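Local coordinates for siderophore periplasmic binding protein (Thermobifida fusca, PDB 5DH0), which probably captures the iron-loaded siderophore fuscachelin outside the cytoplasmic membrane and hands it to a membrane importer, at residues T71-A75 / T251-E255; S242-I247 / W270-A275; H282-Y286 / I297-Q301. One frame throughout, in Å; residues are numbered along the deposited sequence.

How the contacts relate
Two of the three contacts gather round one place and the third lies apart. Contact 1 is a surface contact in which two loops from different lobes meet through a single hydrogen bond and some light packing. Contact 3, about 11 Å away centre to centre, is partly buried, and there a glutamine of helix 292-307 grips the backbone of R285; R285 and Y286 of this contact also touch the loops of contact 1. Contact 2, about 25 Å from contact 1, is the buried, mainly apolar one, with a water as its polar link. Contacts 2 and 3 share a sheet, since strands 246-250 and 281-284 are neighbours in it.

Contact 1: residues T71-A75 / T251-E255; sequences TLYTA and TDAQE
The side-chain amide of Q254 has the backbone N of A75 above its carbonyl plane, not on a lone pair. That N lies 3.0 Å from Q254 OE1 but 44° out of the plane, and the N-H points at the oxygen at 137°, so the one hydrogen bond across the contact is bent at the hydrogen and out of plane at the oxygen. The CB of A75 lies against the same amide, 3.9 Å from Q254 OE1. A turn in the glutamine chain at CB-CG (chi2 73°) brings its end back toward the helix start. The carboxylate of D252 is also met from above its plane: Q254 N donates to D252 OD1 over 2.9 Å, an Asx turn inside the type I turn D252-E255, and N256 N is a further donor to that oxygen. On the other segment the Y73 ring carries L72 CB over the centre of one face.

Between these polar groups the fit is made by small bumps. A253 CB rests 3.5 Å from Y73 O, and D252 CB comes to 3.9 Å from T71 O. T74 holds the N-cap of the helix and its OG1 accepts from E77 N; at the same helix start, A75 N gives its hydrogen to the glutamine from the other segment.

The Y73 ring packs on T52, E53 and L56 of helix 52-57, while T74 touches Y286. The 71-75 segment leads from strand 64-66 into helix 75-81 of one lobe, and the 251-255 segment follows strand 246-250 of the other, so the contact joins the two lobes directly.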
loop_
_atom_site.group_PDB
_atom_site.type_symbol
_atom_site.label_atom_id
_atom_site.label_comp_id
_atom_site.label_asym_id
_atom_site.label_seq_id
_atom_site.Cartn_x
_atom_site.Cartn_y
_atom_site.Cartn_z
ATOM N N THR A 71 31.818 1.785 -7.555
ATOM C CA THR A 71 30.586 1.939 -6.786
ATOM C C THR A 71 30.395 0.869 -5.691
ATOM O O THR A 71 29.743 1.135 -4.692
ATOM C CB THR A 71 29.360 1.957 -7.733
ATOM O OG1 THR A 71 29.458 0.882 -8.678
ATOM C CG2 THR A 71 29.299 3.275 -8.506
ATOM N N LEU A 72 30.999 -0.311 -5.845
ATOM C CA LEU A 72 30.886 -1.381 -4.837
ATOM C C LEU A 72 31.855 -1.280 -3.643
ATOM O O LEU A 72 31.787 -2.101 -2.708
ATOM C CB LEU A 72 31.098 -2.752 -5.492
ATOM C CG LEU A 72 30.153 -3.220 -6.597
ATOM C CD1 LEU A 72 30.689 -4.475 -7.264
ATOM C CD2 LEU A 72 28.786 -3.474 -6.032
ATOM N N TYR A 73 32.769 -0.309 -3.666
ATOM C CA TYR A 73 33.853 -0.293 -2.677
ATOM C C TYR A 73 34.107 1.084 -2.103
ATOM O O TYR A 73 33.668 2.082 -2.674
ATOM C CB TYR A 73 35.149 -0.834 -3.293
ATOM C CG TYR A 73 34.945 -2.166 -3.967
ATOM C CD1 TYR A 73 34.712 -3.316 -3.215
ATOM C CD2 TYR A 73 34.953 -2.272 -5.357
ATOM C CE1 TYR A 73 34.500 -4.537 -3.828
ATOM C CE2 TYR A 73 34.749 -3.489 -5.979
ATOM C CZ TYR A 73 34.523 -4.617 -5.208
ATOM O OH TYR A 73 34.316 -5.824 -5.828
ATOM N N THR A 74 34.817 1.132 -0.970
ATOM C CA THR A 74 35.249 2.408 -0.403
ATOM C C THR A 74 36.262 2.989 -1.375
ATOM O O THR A 74 36.841 2.262 -2.181
ATOM C CB THR A 74 35.882 2.276 1.014
ATOM O OG1 THR A 74 37.152 1.617 0.918
ATOM C CG2 THR A 74 34.961 1.512 1.978
ATOM N N ALA A 75 36.474 4.298 -1.306
ATOM C CA ALA A 75 37.458 4.958 -2.175
ATOM C C ALA A 75 38.839 4.326 -2.013
ATOM O O ALA A 75 39.513 4.036 -2.985
ATOM C CB ALA A 75 37.532 6.427 -1.871
ATOM N N THR A 251 23.176 4.724 -3.258
ATOM C CA THR A 251 24.382 5.532 -3.469
ATOM C C THR A 251 25.593 4.632 -3.425
ATOM O O THR A 251 25.456 3.435 -3.191
ATOM C CB THR A 251 24.566 6.620 -2.403
ATOM O OG1 THR A 251 24.719 6.004 -1.111
ATOM C CG2 THR A 251 23.381 7.579 -2.382
ATOM N N ASP A 252 26.778 5.202 -3.630
ATOM C CA ASP A 252 28.010 4.430 -3.479
ATOM C C ASP A 252 28.462 4.493 -2.036
ATOM O O ASP A 252 27.817 5.145 -1.225
ATOM C CB ASP A 252 29.112 4.931 -4.429
ATOM C CG ASP A 252 29.652 6.325 -4.074
ATOM O OD1 ASP A 252 29.238 6.953 -3.070
ATOM O OD2 ASP A 252 30.511 6.810 -4.846
ATOM N N ALA A 253 29.579 3.846 -1.720
ATOM C CA ALA A 253 30.047 3.775 -0.331
ATOM C C ALA A 253 30.315 5.145 0.316
ATOM O O ALA A 253 30.361 5.249 1.547
ATOM C CB ALA A 253 31.286 2.918 -0.252
ATOM N N GLN A 254 30.470 6.189 -0.502
ATOM C CA GLN A 254 30.689 7.548 0.013
ATOM C C GLN A 254 29.406 8.371 0.094
ATOM O O GLN A 254 29.465 9.597 0.142
ATOM C CB GLN A 254 31.706 8.306 -0.856
ATOM C CG GLN A 254 33.158 7.902 -0.632
ATOM C CD GLN A 254 33.499 6.535 -1.209
ATOM O OE1 GLN A 254 33.956 5.642 -0.487
ATOM N NE2 GLN A 254 33.293 6.368 -2.520
ATOM N N GLU A 255 28.259 7.693 0.106
ATOM C CA GLU A 255 26.937 8.329 0.040
ATOM C C GLU A 255 26.739 9.219 -1.185
ATOM O O GLU A 255 25.936 10.144 -1.151
ATOM C CB GLU A 255 26.650 9.157 1.294
ATOM C CG GLU A 255 26.256 8.334 2.512
ATOM C CD GLU A 255 25.736 9.185 3.665
ATOM O OE1 GLU A 255 25.741 10.433 3.534
ATOM O OE2 GLU A 255 25.341 8.607 4.706
#

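Contact 2: residues S242-I247 / W270-A275; sequences SDADVI and WQSLPA
A275 pushes its methyl group into a hollow of the 242-247 backbone, where its CB lies 3.5 Å from both A244 O and D245 O. The I247 side chain closes that hollow, with CG1 3.8 Å from A275 CB. Beside it a second bump, the ring of P274, sets its CG 3.3 Å from S242 O, a close fit at the edge of the contact. The peptide groups themselves do not bond across; a water bridges them instead, donating to A244 O and accepting from A275 N just inside the start of helix 274-277.

Deeper in, the bumps are larger. I247 and L273 cross at about a right angle, their CD1 atoms 3.7 Å apart, and L273 CD1 in turn sits over one face of the W270 indole, toward its rim. The other branch of I247, CG2, is anti to its backbone N and meets W270 CH2 at 3.7 Å, the two side chains arriving from opposite directions. I247 thus fills the corner between leucine, indole and alanine methyl. Replacing it with an alanine would probably open a gap there and leave the W270 ring and the L273 methyl without their shared neighbour. L273 CD2 reaches the other way, to 4.0 Å from S242 N.

The indole is also packed by L264 and L265 of helix 259-265 and by V191 of strand 187-193. I247 is backbone-bonded to Q280 and H282, so the contact sits within the beta-alpha-beta crossover that runs from strand 246-250 through helices 259-265 and 274-277 to strand 281-284.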
loop_
_atom_site.group_PDB
_atom_site.type_symbol
_atom_site.label_atom_id
_atom_site.label_comp_id
_atom_site.label_asym_id
_atom_site.label_seq_id
_atom_site.Cartn_x
_atom_site.Cartn_y
_atom_site.Cartn_z
ATOM N N SER A 242 3.687 7.868 -4.362
ATOM C CA SER A 242 2.933 8.765 -3.489
ATOM C C SER A 242 2.585 8.134 -2.125
ATOM O O SER A 242 2.400 8.851 -1.144
ATOM C CB SER A 242 1.650 9.226 -4.189
ATOM O OG SER A 242 0.778 8.121 -4.417
ATOM N N ASP A 243 2.500 6.806 -2.053
ATOM C CA ASP A 243 2.176 6.157 -0.771
ATOM C C ASP A 243 3.376 5.954 0.147
ATOM O O ASP A 243 3.217 5.519 1.276
ATOM C CB ASP A 243 1.494 4.804 -1.001
ATOM C CG ASP A 243 2.391 3.803 -1.725
ATOM O OD1 ASP A 243 3.230 4.245 -2.555
ATOM O OD2 ASP A 243 2.225 2.574 -1.486
ATOM N N ALA A 244 4.575 6.260 -0.326
ATOM C CA ALA A 244 5.769 6.088 0.499
ATOM C C ALA A 244 5.913 7.215 1.534
ATOM O O ALA A 244 5.797 8.394 1.212
ATOM C CB ALA A 244 7.006 6.020 -0.384
ATOM N N ASP A 245 6.174 6.845 2.778
ATOM C CA ASP A 245 6.438 7.823 3.824
ATOM C C ASP A 245 7.924 8.158 3.854
ATOM O O ASP A 245 8.325 9.254 4.220
ATOM C CB ASP A 245 6.002 7.278 5.196
ATOM C CG ASP A 245 4.539 6.844 5.223
ATOM O OD1 ASP A 245 3.679 7.560 4.666
ATOM O OD2 ASP A 245 4.248 5.769 5.797
ATOM N N VAL A 246 8.731 7.169 3.489
ATOM C CA VAL A 246 10.182 7.241 3.513
ATOM C C VAL A 246 10.736 6.667 2.215
ATOM O O VAL A 246 10.354 5.573 1.782
ATOM C CB VAL A 246 10.784 6.459 4.690
ATOM C CG1 VAL A 246 12.316 6.444 4.595
ATOM C CG2 VAL A 246 10.319 7.044 6.009
ATOM N N ILE A 247 11.638 7.415 1.593
ATOM C CA ILE A 247 12.241 6.979 0.358
ATOM C C ILE A 247 13.745 6.879 0.530
ATOM O O ILE A 247 14.387 7.835 0.954
ATOM C CB ILE A 247 11.903 7.937 -0.788
ATOM C CG1 ILE A 247 10.410 7.874 -1.103
ATOM C CG2 ILE A 247 12.712 7.596 -2.025
ATOM C CD1 ILE A 247 10.019 8.764 -2.308
ATOM N N TRP A 270 9.150 14.782 -8.621
ATOM C CA TRP A 270 9.779 14.304 -7.404
ATOM C C TRP A 270 9.468 15.234 -6.234
ATOM O O TRP A 270 9.182 14.775 -5.123
ATOM C CB TRP A 270 11.287 14.181 -7.595
ATOM C CG TRP A 270 11.997 13.516 -6.456
ATOM C CD1 TRP A 270 12.685 14.124 -5.448
ATOM C CD2 TRP A 270 12.095 12.102 -6.216
ATOM N NE1 TRP A 270 13.209 13.175 -4.597
ATOM C CE2 TRP A 270 12.859 11.928 -5.049
ATOM C CE3 TRP A 270 11.614 10.970 -6.880
ATOM C CZ2 TRP A 270 13.142 10.666 -4.522
ATOM C CZ3 TRP A 270 11.898 9.723 -6.356
ATOM C CH2 TRP A 270 12.655 9.582 -5.190
ATOM N N GLN A 271 9.469 16.536 -6.495
ATOM C CA GLN A 271 9.318 17.522 -5.427
ATOM C C GLN A 271 7.919 17.515 -4.806
ATOM O O GLN A 271 7.725 17.998 -3.684
ATOM C CB GLN A 271 9.664 18.915 -5.949
ATOM C CG GLN A 271 11.112 19.017 -6.408
ATOM C CD GLN A 271 12.071 18.760 -5.269
ATOM O OE1 GLN A 271 11.845 19.213 -4.142
ATOM N NE2 GLN A 271 13.143 18.017 -5.544
ATOM N N SER A 272 6.959 16.932 -5.515
ATOM C CA SER A 272 5.594 16.847 -5.015
ATOM C C SER A 272 5.302 15.599 -4.170
ATOM O O SER A 272 4.243 15.512 -3.549
ATOM C CB SER A 272 4.617 16.914 -6.181
ATOM O OG SER A 272 4.851 18.086 -6.939
ATOM N N LEU A 273 6.224 14.637 -4.146
ATOM C CA LEU A 273 6.052 13.439 -3.315
ATOM C C LEU A 273 5.935 13.790 -1.841
ATOM O O LEU A 273 6.765 14.545 -1.316
ATOM C CB LEU A 273 7.216 12.468 -3.502
ATOM C CG LEU A 273 7.297 11.809 -4.868
ATOM C CD1 LEU A 273 8.521 10.895 -4.942
ATOM C CD2 LEU A 273 5.995 11.071 -5.163
ATOM N N PRO A 274 4.913 13.230 -1.167
ATOM C CA PRO A 274 4.749 13.360 0.284
ATOM C C PRO A 274 6.059 13.119 1.037
ATOM O O PRO A 274 6.384 13.871 1.954
ATOM C CB PRO A 274 3.723 12.272 0.624
ATOM C CG PRO A 274 2.923 12.104 -0.608
ATOM C CD PRO A 274 3.834 12.431 -1.781
ATOM N N ALA A 275 6.813 12.095 0.650
ATOM C CA ALA A 275 8.039 11.780 1.374
ATOM C C ALA A 275 9.091 12.862 1.156
ATOM O O ALA A 275 9.899 13.151 2.044
ATOM C CB ALA A 275 8.575 10.433 0.963
HETATM O O HOH W 1 6.011 10.000 -0.960
#

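Contact 3: residues H282-Y286 / I297-Q301; sequences HPLRY and IVLDQ
Q301 uses both ends of its side-chain amide to grip the backbone of R285. R285 N donates to Q301 OE1 over 2.9 Å, nearly straight at 162°, in the carbonyl plane and on a lone pair; Q301 NE2 returns a bond of 3.0 Å to R285 O, which lies close to the amide's own plane, though NE2 is tilted from the R285 carbonyl plane. The paired bonds would fix the amide's flip, since swapping O and N would set like against like. A weak bond from NE2 back to I297 O adds a third restraint. The glutamine reaches this far because its chain is extended beyond CG (chi2 173°).

Around this pair the packing is mixed. L284 CD1 touches the amide, 3.6 Å from Q301 NE2, and L284 CA lies 3.3 Å from Q301 OE1. The R285 chain bends at chi2 and chi3, so that I297 CG2 lies over one face of the guanidinium, with NH2 at 3.8 Å from that methyl; the guanidinium plane is turned 43° from the amide. R285 NE reaches A253 O in a weak bond. Farther along, Y286 CD2 lies 3.9 Å from I297 CG2, and V298 CG2 presses closely on Y286 O at 3.1 Å.

Strand 282-284 and helix 297-301 run almost antiparallel, their axes 9.7 Å apart at closest approach. That is the layered strand-against-helix packing of an alpha/beta lobe: the chain leaves the strand, turns, and returns as helix 292-307, whose L299 lies on F168 and V172 of the long helix 158-178, consistent with the lobe-joining helix of this family.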
loop_
_atom_site.group_PDB
_atom_site.type_symbol
_atom_site.label_atom_id
_atom_site.label_comp_id
_atom_site.label_asym_id
_atom_site.label_seq_id
_atom_site.Cartn_x
_atom_site.Cartn_y
_atom_site.Cartn_z
ATOM N N HIS A 282 16.450 9.596 1.897
ATOM C CA HIS A 282 17.725 9.312 2.535
ATOM C C HIS A 282 18.572 8.469 1.618
ATOM O O HIS A 282 18.056 7.635 0.882
ATOM C CB HIS A 282 17.521 8.574 3.870
ATOM C CG HIS A 282 16.663 9.317 4.847
ATOM N ND1 HIS A 282 17.181 10.183 5.785
ATOM C CD2 HIS A 282 15.319 9.335 5.018
ATOM C CE1 HIS A 282 16.193 10.704 6.491
ATOM N NE2 HIS A 282 15.053 10.209 6.045
ATOM N N PRO A 283 19.881 8.674 1.656
ATOM C CA PRO A 283 20.762 7.778 0.902
ATOM C C PRO A 283 20.830 6.400 1.557
ATOM O O PRO A 283 20.515 6.275 2.746
ATOM C CB PRO A 283 22.116 8.492 0.954
ATOM C CG PRO A 283 22.044 9.313 2.198
ATOM C CD PRO A 283 20.616 9.754 2.331
ATOM N N LEU A 284 21.227 5.385 0.787
ATOM C CA LEU A 284 21.414 4.034 1.306
ATOM C C LEU A 284 22.621 3.362 0.661
ATOM O O LEU A 284 22.577 2.987 -0.495
ATOM C CB LEU A 284 20.171 3.178 1.073
ATOM C CG LEU A 284 20.295 1.770 1.658
ATOM C CD1 LEU A 284 20.346 1.809 3.183
ATOM C CD2 LEU A 284 19.169 0.864 1.173
ATOM N N ARG A 285 23.692 3.213 1.423
ATOM C CA ARG A 285 24.893 2.532 0.980
ATOM C C ARG A 285 24.782 1.003 1.085
ATOM O O ARG A 285 24.014 0.479 1.899
ATOM C CB ARG A 285 26.078 3.003 1.820
ATOM C CG ARG A 285 26.422 4.459 1.668
ATOM C CD ARG A 285 26.787 5.017 3.018
ATOM N NE ARG A 285 27.835 4.218 3.626
ATOM C CZ ARG A 285 27.820 3.818 4.891
ATOM N NH1 ARG A 285 26.808 4.155 5.685
ATOM N NH2 ARG A 285 28.826 3.090 5.361
ATOM N N TYR A 286 25.578 0.305 0.274
ATOM C CA TYR A 286 25.660 -1.156 0.257
ATOM C C TYR A 286 24.295 -1.805 0.102
ATOM O O TYR A 286 24.053 -2.885 0.629
ATOM C CB TYR A 286 26.361 -1.668 1.515
ATOM C CG TYR A 286 27.818 -1.275 1.537
ATOM C CD1 TYR A 286 28.712 -1.804 0.606
ATOM C CD2 TYR A 286 28.299 -0.353 2.460
ATOM C CE1 TYR A 286 30.041 -1.442 0.602
ATOM C CE2 TYR A 286 29.640 0.021 2.464
ATOM C CZ TYR A 286 30.507 -0.525 1.532
ATOM O OH TYR A 286 31.841 -0.170 1.532
ATOM N N ILE A 297 25.399 -3.128 7.600
ATOM C CA ILE A 297 25.472 -1.676 7.373
ATOM C C ILE A 297 24.135 -1.133 6.881
ATOM O O ILE A 297 23.695 -0.069 7.308
ATOM C CB ILE A 297 26.598 -1.344 6.388
ATOM C CG1 ILE A 297 27.935 -1.592 7.091
ATOM C CG2 ILE A 297 26.484 0.090 5.861
ATOM C CD1 ILE A 297 29.080 -1.794 6.151
ATOM N N VAL A 298 23.460 -1.892 6.027
ATOM C CA VAL A 298 22.110 -1.527 5.596
ATOM C C VAL A 298 21.098 -1.455 6.760
ATOM O O VAL A 298 20.341 -0.483 6.856
ATOM C CB VAL A 298 21.589 -2.517 4.526
ATOM C CG1 VAL A 298 20.126 -2.277 4.244
ATOM C CG2 VAL A 298 22.401 -2.375 3.257
ATOM N N LEU A 299 21.077 -2.478 7.626
ATOM C CA LEU A 299 20.279 -2.446 8.863
ATOM C C LEU A 299 20.556 -1.222 9.711
ATOM O O LEU A 299 19.635 -0.605 10.231
ATOM C CB LEU A 299 20.551 -3.676 9.723
ATOM C CG LEU A 299 19.869 -4.947 9.272
ATOM C CD1 LEU A 299 20.098 -6.024 10.316
ATOM C CD2 LEU A 299 18.388 -4.656 9.065
ATOM N N ASP A 300 21.832 -0.883 9.873
ATOM C CA ASP A 300 22.197 0.276 10.681
ATOM C C ASP A 300 21.622 1.572 10.104
ATOM O O ASP A 300 21.283 2.488 10.849
ATOM C CB ASP A 300 23.724 0.381 10.830
ATOM N N GLN A 301 21.490 1.643 8.781
ATOM C CA GLN A 301 20.965 2.841 8.143
ATOM C C GLN A 301 19.444 2.908 8.252
ATOM O O GLN A 301 18.871 3.981 8.410
ATOM C CB GLN A 301 21.392 2.907 6.671
ATOM C CG GLN A 301 22.875 3.177 6.419
ATOM C CD GLN A 301 23.226 3.061 4.938
ATOM O OE1 GLN A 301 23.117 4.024 4.183
ATOM N NE2 GLN A 301 23.645 1.880 4.523
#